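Nucleoporin NUP145N (Chaetomium thermophilum, PDB 5HB6) probably serves as a structural component of the nuclear pore complex, and its autopeptidase domain, the part crystallised here, belongs to a family that cleaves its own polypeptide chain. Local coordinates at residues F27-E32 / D52-I57; I57-P62 / V67-A72; W93-P98 / G102-R107. The protein carries 1 engineered substitution. All blocks are in the same frame, centred on the assembly; numbering follows the deposited sequence. Where two conformers were deposited one is given.

Contact 1 (F27-E32 / D52-I57); sequences FTVGRE and DLFGTI
Val29 is the central side chain here, dividing its two methyl groups between Leu53 and Phe54 where the loop 52-57 lies against strand 28-31 of the six-stranded antiparallel sheet of the autopeptidase domain. Its CG2 meets Leu53 CD2 at 4.0 Å, while CG1 is directed at the aromatic side chain next along the loop. There, Val29 CG1 sits at the edge of the Phe54 ring, near its plane, 4.0 Å from CE1 and almost equally close to CD1. This split follows from the rotation of the valine: with CG1 anti to the backbone N (chi1 176°), CG2 falls anti to the carbonyl carbon and turns to the leucine. Leu53 uses its other branch on Phe27, placing CD1 4.1 Å from CZ at the rim of that ring, the two side chains approaching from opposite directions. Leu53 was modelled in two conformers, so its touches hold for one of them and are less certain than the valine-phenylalanine pair. No hydrogen bond crosses between the segments; the contact is wholly apolar and largely buried.

In the next shell, Val58 packs on both Val29 and Leu53, and Met6 on strand 4-7 reaches both Phe27 and Phe54. The Phe54 ring also meets Tyr4, their planes inclined by only about 20°. Backbone bonds from Val29 to Val37 and from Gly30 to Trp5 fix the strand within its sheet. The loop is held by a type II turn with Gly55 in its third position, where a positive phi is usual: Leu53 O accepts Thr56 N at 3.1 Å and also Ile57 N at 2.8 Å. Across the base of this turn Thr56 OG1 donates to Asp52 OD1 over 2.9 Å, arriving from above the carboxylate plane.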
loop_
_atom_site.group_PDB
_atom_site.type_symbol
_atom_site.label_atom_id
_atom_site.label_comp_id
_atom_site.label_asym_id
_atom_site.label_seq_id
_atom_site.Cartn_x
_atom_site.Cartn_y
_atom_site.Cartn_z
ATOM N N PHE A 27 -1.292 6.533 -8.627
ATOM C CA PHE A 27 -0.628 5.253 -8.826
ATOM C C PHE A 27 -0.969 4.321 -7.670
ATOM O O PHE A 27 -0.810 4.681 -6.508
ATOM C CB PHE A 27 0.884 5.428 -8.972
ATOM C CG PHE A 27 1.593 4.176 -9.375
ATOM C CD1 PHE A 27 1.236 3.498 -10.531
ATOM C CD2 PHE A 27 2.611 3.651 -8.594
ATOM C CE1 PHE A 27 1.889 2.344 -10.894
ATOM C CE2 PHE A 27 3.274 2.506 -8.981
ATOM C CZ PHE A 27 2.894 1.846 -10.106
ATOM N N THR A 28 -1.395 3.111 -8.014
ATOM C CA THR A 28 -1.904 2.144 -7.052
ATOM C C THR A 28 -1.341 0.791 -7.437
ATOM O O THR A 28 -1.411 0.418 -8.607
ATOM C CB THR A 28 -3.437 2.086 -7.105
ATOM O OG1 THR A 28 -3.958 3.389 -6.832
ATOM C CG2 THR A 28 -4.009 1.136 -6.083
ATOM N N VAL A 29 -0.775 0.070 -6.469
ATOM C CA VAL A 29 -0.345 -1.308 -6.638
ATOM C C VAL A 29 -1.157 -2.148 -5.690
ATOM O O VAL A 29 -1.232 -1.839 -4.499
ATOM C CB VAL A 29 1.161 -1.474 -6.378
ATOM C CG1 VAL A 29 1.572 -2.966 -6.478
ATOM C CG2 VAL A 29 1.957 -0.648 -7.375
ATOM N N GLY A 30 -1.811 -3.181 -6.226
ATOM C CA GLY A 30 -2.644 -4.033 -5.407
ATOM C C GLY A 30 -2.356 -5.500 -5.658
ATOM O O GLY A 30 -1.645 -5.867 -6.602
ATOM N N ARG A 31 -2.914 -6.327 -4.795
ATOM C CA ARG A 31 -2.848 -7.765 -4.989
ATOM C C ARG A 31 -4.140 -8.369 -4.481
ATOM O O ARG A 31 -4.565 -8.090 -3.363
ATOM C CB ARG A 31 -1.632 -8.401 -4.324
ATOM C CG ARG A 31 -1.458 -9.880 -4.634
ATOM C CD ARG A 31 -0.210 -10.422 -3.976
ATOM N NE ARG A 31 0.111 -11.734 -4.510
ATOM C CZ ARG A 31 1.144 -12.480 -4.144
ATOM N NH1 ARG A 31 1.952 -12.086 -3.175
ATOM N NH2 ARG A 31 1.349 -13.644 -4.733
ATOM N N GLU A 32 -4.763 -9.192 -5.311
ATOM C CA GLU A 32 -5.970 -9.889 -4.909
ATOM C C GLU A 32 -5.734 -10.659 -3.617
ATOM O O GLU A 32 -4.680 -11.273 -3.421
ATOM C CB GLU A 32 -6.371 -10.887 -5.998
ATOM C CG GLU A 32 -6.670 -10.257 -7.334
ATOM C CD GLU A 32 -6.913 -11.286 -8.431
ATOM O OE1 GLU A 32 -7.555 -10.922 -9.436
ATOM O OE2 GLU A 32 -6.456 -12.447 -8.299
ATOM N N ASP A 52 9.384 -5.408 -13.483
ATOM C CA ASP A 52 9.981 -6.053 -12.329
ATOM C C ASP A 52 9.673 -5.204 -11.112
ATOM O O ASP A 52 10.554 -4.784 -10.360
ATOM C CB ASP A 52 11.477 -6.269 -12.510
ATOM C CG ASP A 52 12.045 -7.217 -11.481
ATOM O OD1 ASP A 52 11.260 -8.031 -10.944
ATOM O OD2 ASP A 52 13.266 -7.150 -11.209
ATOM N N LEU A 53 8.383 -4.949 -10.925
ATOM C CA LEU A 53 7.864 -4.182 -9.806
ATOM C C LEU A 53 7.185 -5.084 -8.789
ATOM O O LEU A 53 7.542 -5.072 -7.599
ATOM C CB LEU A 53 6.866 -3.147 -10.336
ATOM C CG LEU A 53 6.457 -2.004 -9.413
ATOM C CD1 LEU A 53 6.085 -0.766 -10.241
ATOM C CD2 LEU A 53 5.301 -2.427 -8.545
ATOM N N PHE A 54 6.229 -5.895 -9.236
ATOM C CA PHE A 54 5.467 -6.750 -8.333
ATOM C C PHE A 54 6.400 -7.749 -7.669
ATOM O O PHE A 54 7.133 -8.474 -8.351
ATOM C CB PHE A 54 4.411 -7.536 -9.120
ATOM C CG PHE A 54 3.402 -6.694 -9.869
ATOM C CD1 PHE A 54 2.872 -5.514 -9.345
ATOM C CD2 PHE A 54 2.955 -7.138 -11.099
ATOM C CE1 PHE A 54 1.942 -4.815 -10.061
ATOM C CE2 PHE A 54 2.011 -6.444 -11.790
ATOM C CZ PHE A 54 1.505 -5.273 -11.280
ATOM N N GLY A 55 6.343 -7.819 -6.341
ATOM C CA GLY A 55 7.144 -8.788 -5.625
ATOM C C GLY A 55 8.617 -8.470 -5.545
ATOM O O GLY A 55 9.374 -9.255 -4.957
ATOM N N THR A 56 9.040 -7.330 -6.086
ATOM C CA THR A 56 10.442 -6.941 -6.154
ATOM C C THR A 56 10.613 -5.557 -5.536
ATOM O O THR A 56 11.446 -5.369 -4.650
ATOM C CB THR A 56 10.893 -6.949 -7.611
ATOM O OG1 THR A 56 10.816 -8.291 -8.109
ATOM C CG2 THR A 56 12.306 -6.458 -7.741
ATOM N N ILE A 57 9.858 -4.581 -6.038
ATOM C CA ILE A 57 9.813 -3.239 -5.455
ATOM C C ILE A 57 8.691 -3.128 -4.425
ATOM O O ILE A 57 8.908 -2.691 -3.291
ATOM C CB ILE A 57 9.654 -2.182 -6.576
ATOM C CG1 ILE A 57 10.882 -2.169 -7.500
ATOM C CG2 ILE A 57 9.446 -0.800 -5.982
ATOM C CD1 ILE A 57 10.804 -1.163 -8.650
#

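Contact 2 (I57-P62 / V67-A72); sequences IVILEP and VYPNAA
Ile57 O receives the backbone N-H of Tyr68 at 2.8 Å, a nearly straight bond (163°), at the open end of a beta hairpin formed by strands 58-61 and 64-67. Val67 CA approaches Ile57 O at 3.3 Å in a CA-H...O contact. The Ile57 side chain runs beside that of Tyr68 in the same direction. In the conformer given, Ile57 CG2 comes 4.0 Å from Tyr68 CE1, oblique to the ring.

Val58 follows as the antiparallel non-hydrogen-bonded partner of Val67, their CA atoms 4.6 Å apart. Both valines project from the same face of the hairpin, but their CG2 methyls only approach loosely. Ile59, directed to the other face, extends beyond the pairing: CG1 lies anti to the carbonyl carbon (chi1 -61°), and the second torsion of 89° turns CD1 onto the Pro69 ring. There Ile59 CD1 presses 3.6 Å from Pro69 CG, also touching CD and CB. Beyond the hairpin strand the partner segment thus keeps contact through this exposed proline, then turns off in an Asx turn in which Asn70 OD1 accepts Ala72 N. The phenol of Tyr68 is tied elsewhere, its OH bonded to Leu81 N.

The pair continues into the hairpin through the backbone bonding of Ile59 with Thr66. Strand 58-61 is joined to the larger sheet by Leu60, whose N bonds Tyr4 OH of strand 4-7 and whose O bonds Arg31 NH1 of strand 28-31.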
loop_
_atom_site.group_PDB
_atom_site.type_symbol
_atom_site.label_atom_id
_atom_site.label_comp_id
_atom_site.label_asym_id
_atom_site.label_seq_id
_atom_site.Cartn_x
_atom_site.Cartn_y
_atom_site.Cartn_z
ATOM N N ILE A 57 9.858 -4.581 -6.038
ATOM C CA ILE A 57 9.813 -3.239 -5.455
ATOM C C ILE A 57 8.691 -3.128 -4.425
ATOM O O ILE A 57 8.908 -2.691 -3.291
ATOM C CB ILE A 57 9.654 -2.182 -6.576
ATOM C CG1 ILE A 57 10.882 -2.169 -7.500
ATOM C CG2 ILE A 57 9.446 -0.800 -5.982
ATOM C CD1 ILE A 57 10.804 -1.163 -8.650
ATOM N N VAL A 58 7.481 -3.516 -4.817
ATOM C CA VAL A 58 6.317 -3.512 -3.942
ATOM C C VAL A 58 5.951 -4.962 -3.677
ATOM O O VAL A 58 5.638 -5.710 -4.609
ATOM C CB VAL A 58 5.143 -2.730 -4.555
ATOM C CG1 VAL A 58 3.942 -2.750 -3.606
ATOM C CG2 VAL A 58 5.569 -1.302 -4.911
ATOM N N ILE A 59 5.966 -5.351 -2.404
ATOM C CA ILE A 59 5.670 -6.727 -2.007
ATOM C C ILE A 59 4.411 -6.688 -1.166
ATOM O O ILE A 59 4.381 -6.019 -0.121
ATOM C CB ILE A 59 6.814 -7.388 -1.220
ATOM C CG1 ILE A 59 8.078 -7.447 -2.068
ATOM C CG2 ILE A 59 6.441 -8.801 -0.858
ATOM C CD1 ILE A 59 8.938 -6.262 -1.942
ATOM N N LEU A 60 3.399 -7.427 -1.607
ATOM C CA LEU A 60 2.121 -7.533 -0.919
ATOM C C LEU A 60 1.885 -8.993 -0.570
ATOM O O LEU A 60 1.698 -9.826 -1.448
ATOM C CB LEU A 60 1.001 -6.990 -1.809
ATOM C CG LEU A 60 1.055 -5.477 -1.990
ATOM C CD1 LEU A 60 0.104 -5.002 -3.057
ATOM C CD2 LEU A 60 0.703 -4.778 -0.693
ATOM N N GLU A 61 1.884 -9.292 0.714
ATOM C CA GLU A 61 1.454 -10.584 1.222
ATOM C C GLU A 61 0.454 -10.311 2.330
ATOM O O GLU A 61 0.371 -9.177 2.823
ATOM C CB GLU A 61 2.638 -11.411 1.750
ATOM C CG GLU A 61 3.658 -11.723 0.649
ATOM C CD GLU A 61 4.860 -12.506 1.139
ATOM O OE1 GLU A 61 5.103 -12.518 2.364
ATOM O OE2 GLU A 61 5.556 -13.098 0.291
ATOM N N PRO A 62 -0.351 -11.300 2.723
ATOM C CA PRO A 62 -1.414 -11.008 3.687
ATOM C C PRO A 62 -0.883 -10.274 4.904
ATOM O O PRO A 62 0.078 -10.683 5.547
ATOM C CB PRO A 62 -1.972 -12.390 4.026
ATOM C CG PRO A 62 -1.770 -13.162 2.770
ATOM C CD PRO A 62 -0.387 -12.718 2.307
ATOM N N VAL A 67 7.637 -1.721 0.638
ATOM C CA VAL A 67 8.119 -1.004 -0.534
ATOM C C VAL A 67 9.618 -0.797 -0.363
ATOM O O VAL A 67 10.046 -0.216 0.637
ATOM C CB VAL A 67 7.383 0.340 -0.703
ATOM C CG1 VAL A 67 7.852 1.068 -1.960
ATOM C CG2 VAL A 67 5.893 0.108 -0.764
ATOM N N TYR A 68 10.411 -1.251 -1.360
ATOM C CA TYR A 68 11.877 -1.234 -1.360
ATOM C C TYR A 68 12.438 -2.151 -0.283
ATOM O O TYR A 68 12.903 -1.675 0.759
ATOM C CB TYR A 68 12.435 0.184 -1.191
ATOM C CG TYR A 68 12.100 1.124 -2.333
ATOM C CD1 TYR A 68 12.574 0.889 -3.607
ATOM C CD2 TYR A 68 11.300 2.233 -2.126
ATOM C CE1 TYR A 68 12.272 1.735 -4.644
ATOM C CE2 TYR A 68 10.980 3.080 -3.155
ATOM C CZ TYR A 68 11.455 2.833 -4.417
ATOM O OH TYR A 68 11.145 3.709 -5.446
ATOM N N PRO A 69 12.462 -3.466 -0.525
ATOM C CA PRO A 69 12.950 -4.405 0.495
ATOM C C PRO A 69 14.464 -4.425 0.656
ATOM O O PRO A 69 14.943 -4.957 1.663
ATOM C CB PRO A 69 12.447 -5.764 -0.025
ATOM C CG PRO A 69 12.464 -5.594 -1.504
ATOM C CD PRO A 69 11.999 -4.171 -1.734
ATOM N N ASN A 70 15.229 -3.869 -0.287
ATOM C CA ASN A 70 16.684 -3.877 -0.222
ATOM C C ASN A 70 17.134 -2.526 0.304
ATOM O O ASN A 70 17.028 -1.512 -0.396
ATOM C CB ASN A 70 17.286 -4.166 -1.595
ATOM C CG ASN A 70 18.808 -4.223 -1.575
ATOM O OD1 ASN A 70 19.435 -3.989 -0.543
ATOM N ND2 ASN A 70 19.405 -4.552 -2.712
ATOM N N ALA A 71 17.677 -2.524 1.518
ATOM C CA ALA A 71 18.014 -1.267 2.173
ATOM C C ALA A 71 19.113 -0.507 1.438
ATOM O O ALA A 71 19.193 0.721 1.551
ATOM C CB ALA A 71 18.407 -1.535 3.625
ATOM N N ALA A 72 19.963 -1.199 0.680
ATOM C CA ALA A 72 21.002 -0.503 -0.069
ATOM C C ALA A 72 20.462 0.174 -1.322
ATOM O O ALA A 72 21.128 1.071 -1.861
ATOM C CB ALA A 72 22.123 -1.473 -0.446
#

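Contact 3 (W93-P98 / G102-R107); sequences WPRGGP and GRRLER. With SO4 (sulfate ion), chain C.
Sulfate O4 is gripped from both segments: Arg104 NH1 supplies its straightest bond, 2.9 Å long at 169°. Arg95 adds NE and a longer bond from NH2, 3.3 Å from O4. The other oxygens are shared out between the side chains and the backbone. O1 takes both Arg95 N, at 2.9 Å, and Arg95 NE. O3 is bonded by Gly96 N, also over 2.9 Å, and O2 by Arg104 NE at the same length. Seven hydrogen bonds from six N-H donors hold the ion, the one hydrogen of Arg95 NE being shared between O1 and O4, and each oxygen has at least one bond.

The protein offers two kinds of donor. A type I beta turn from Pro94 to Gly97, closed by Gly97 N on Pro94 O, directs the consecutive N-H groups of Arg95 and Gly96 at the ion. Arg95 then folds back on this turn, bent at both chi2 (86°) and chi3, which lets NE share O1 with its own backbone N. Arg104 stands in the first part of helix 102-113 and bends at chi3 (69°) to bring NE and NH1 to two different oxygens. Both guanidinium groups meet the ion edge-on, with the sulfur in their planes. Beside this polar site, Pro94 CG packs on Leu105 CD1 at 3.9 Å, and Tyr123 of strand 119-124 touches both residues.

The two guanidinium groups converge on one anion, which probably came from the crystallisation liquor and would offset their like charges. Such a site, built from two guanidinium groups and two backbone N-H groups, suits a tetrahedral oxyanion; this is consistent with the RNA-binding region assigned here by similarity, although a phosphate ligand remains an inference.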
loop_
_atom_site.group_PDB
_atom_site.type_symbol
_atom_site.label_atom_id
_atom_site.label_comp_id
_atom_site.label_asym_id
_atom_site.label_seq_id
_atom_site.Cartn_x
_atom_site.Cartn_y
_atom_site.Cartn_z
ATOM N N TRP A 93 -8.660 -8.547 11.129
ATOM C CA TRP A 93 -9.615 -8.857 12.168
ATOM C C TRP A 93 -8.971 -8.791 13.542
ATOM O O TRP A 93 -7.748 -8.919 13.677
ATOM C CB TRP A 93 -10.083 -10.305 11.985
ATOM C CG TRP A 93 -10.521 -10.678 10.623
ATOM C CD1 TRP A 93 -9.835 -11.461 9.745
ATOM C CD2 TRP A 93 -11.733 -10.304 9.974
ATOM N NE1 TRP A 93 -10.536 -11.586 8.583
ATOM C CE2 TRP A 93 -11.710 -10.880 8.689
ATOM C CE3 TRP A 93 -12.825 -9.521 10.342
ATOM C CZ2 TRP A 93 -12.750 -10.719 7.782
ATOM C CZ3 TRP A 93 -13.861 -9.372 9.443
ATOM C CH2 TRP A 93 -13.823 -9.970 8.183
ATOM N N PRO A 94 -9.802 -8.665 14.573
ATOM C CA PRO A 94 -9.351 -8.882 15.948
ATOM C C PRO A 94 -8.560 -10.173 16.068
ATOM O O PRO A 94 -8.690 -11.089 15.237
ATOM C CB PRO A 94 -10.672 -8.983 16.720
ATOM C CG PRO A 94 -11.606 -8.084 15.984
ATOM C CD PRO A 94 -11.246 -8.351 14.518
ATOM N N ARG A 95 -7.750 -10.263 17.120
ATOM C CA ARG A 95 -6.892 -11.430 17.295
ATOM C C ARG A 95 -7.694 -12.721 17.294
ATOM O O ARG A 95 -7.234 -13.736 16.776
ATOM C CB ARG A 95 -6.078 -11.324 18.591
ATOM C CG ARG A 95 -4.886 -10.369 18.537
ATOM C CD ARG A 95 -5.258 -8.918 18.851
ATOM N NE ARG A 95 -5.671 -8.735 20.247
ATOM C CZ ARG A 95 -4.852 -8.492 21.271
ATOM N NH1 ARG A 95 -3.530 -8.400 21.093
ATOM N NH2 ARG A 95 -5.360 -8.347 22.492
ATOM N N GLY A 96 -8.887 -12.703 17.869
ATOM C CA GLY A 96 -9.761 -13.867 17.885
ATOM C C GLY A 96 -10.498 -14.169 16.589
ATOM O O GLY A 96 -11.279 -15.123 16.534
ATOM N N GLY A 97 -10.285 -13.377 15.539
ATOM C CA GLY A 97 -10.839 -13.665 14.233
ATOM C C GLY A 97 -12.083 -12.873 13.879
ATOM O O GLY A 97 -12.520 -11.980 14.612
ATOM N N PRO A 98 -12.697 -13.228 12.748
ATOM C CA PRO A 98 -13.829 -12.440 12.226
ATOM C C PRO A 98 -15.070 -12.459 13.101
ATOM O O PRO A 98 -15.937 -11.584 12.934
ATOM C CB PRO A 98 -14.120 -13.086 10.861
ATOM C CG PRO A 98 -12.961 -13.982 10.589
ATOM C CD PRO A 98 -12.234 -14.266 11.817
ATOM N N GLY A 102 -18.754 -6.592 19.540
ATOM C CA GLY A 102 -19.015 -5.926 20.797
ATOM C C GLY A 102 -17.856 -5.085 21.304
ATOM O O GLY A 102 -17.099 -4.472 20.549
ATOM N N ARG A 103 -17.725 -5.070 22.631
ATOM C CA ARG A 103 -16.737 -4.229 23.296
ATOM C C ARG A 103 -15.318 -4.552 22.841
ATOM O O ARG A 103 -14.498 -3.643 22.658
ATOM C CB ARG A 103 -16.888 -4.401 24.811
ATOM C CG ARG A 103 -18.272 -4.001 25.338
ATOM C CD ARG A 103 -19.082 -5.189 25.872
ATOM N NE ARG A 103 -19.710 -5.990 24.813
ATOM C CZ ARG A 103 -19.393 -7.248 24.496
ATOM N NH1 ARG A 103 -18.427 -7.899 25.138
ATOM N NH2 ARG A 103 -20.048 -7.864 23.514
ATOM N N ARG A 104 -15.002 -5.837 22.652
ATOM C CA ARG A 104 -13.661 -6.197 22.200
ATOM C C ARG A 104 -13.391 -5.644 20.811
ATOM O O ARG A 104 -12.271 -5.213 20.508
ATOM C CB ARG A 104 -13.468 -7.716 22.194
ATOM C CG ARG A 104 -13.498 -8.346 23.581
ATOM C CD ARG A 104 -12.760 -9.683 23.601
ATOM N NE ARG A 104 -11.319 -9.502 23.437
ATOM C CZ ARG A 104 -10.443 -9.346 24.430
ATOM N NH1 ARG A 104 -9.159 -9.181 24.150
ATOM N NH2 ARG A 104 -10.829 -9.361 25.701
ATOM N N LEU A 105 -14.399 -5.676 19.945
ATOM C CA LEU A 105 -14.223 -5.114 18.616
ATOM C C LEU A 105 -13.979 -3.615 18.693
ATOM O O LEU A 105 -13.143 -3.078 17.962
ATOM C CB LEU A 105 -15.443 -5.432 17.769
ATOM C CG LEU A 105 -15.420 -4.818 16.376
ATOM C CD1 LEU A 105 -14.177 -5.228 15.584
ATOM C CD2 LEU A 105 -16.671 -5.248 15.654
ATOM N N GLU A 106 -14.655 -2.930 19.618
ATOM C CA GLU A 106 -14.371 -1.515 19.831
ATOM C C GLU A 106 -12.926 -1.295 20.263
ATOM O O GLU A 106 -12.260 -0.388 19.758
ATOM C CB GLU A 106 -15.328 -0.939 20.875
ATOM C CG GLU A 106 -16.791 -0.953 20.468
ATOM C CD GLU A 106 -17.709 -0.383 21.552
ATOM O OE1 GLU A 106 -17.220 -0.087 22.670
ATOM O OE2 GLU A 106 -18.926 -0.227 21.290
ATOM N N ARG A 107 -12.411 -2.121 21.186
ATOM C CA ARG A 107 -11.035 -1.936 21.647
ATOM C C ARG A 107 -10.036 -2.270 20.545
ATOM O O ARG A 107 -8.958 -1.670 20.473
ATOM C CB ARG A 107 -10.748 -2.777 22.895
ATOM C CG ARG A 107 -9.265 -2.768 23.281
ATOM C CD ARG A 107 -9.023 -2.711 24.772
ATOM N NE ARG A 107 -7.600 -2.513 25.049
ATOM C CZ ARG A 107 -7.011 -1.329 25.217
ATOM N NH1 ARG A 107 -5.710 -1.272 25.471
ATOM N NH2 ARG A 107 -7.709 -0.201 25.144
HETATM S S SO4 C . -9.182 -9.315 20.328
HETATM O O1 SO4 C . -8.546 -8.531 19.264
HETATM O O2 SO4 C . -10.360 -8.626 20.878
HETATM O O3 SO4 C . -9.508 -10.696 19.880
HETATM O O4 SO4 C . -8.254 -9.521 21.467
#

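In the fold
Contacts 1 and 2 adjoin, their centres 9 Å apart, and share Ile57, where the loop 52-57 runs into strand 58-61. Leu53 O probably bonds Val58 N at 3.2 Å, so the turn of contact 1 leads directly into the hairpin of contact 2. Thr56 O also packs on Pro69 CD, linking the loop to the segment that leaves the hairpin after strand 64-67. Contact 3 stands apart at the other end of the domain, its centre 30 Å from that of contact 1 and 29 Å from that of contact 2. Even the nearest atoms of contacts 2 and 3 are about 10 Å apart; the sulfate belongs to contact 3, remote from the other two contacts.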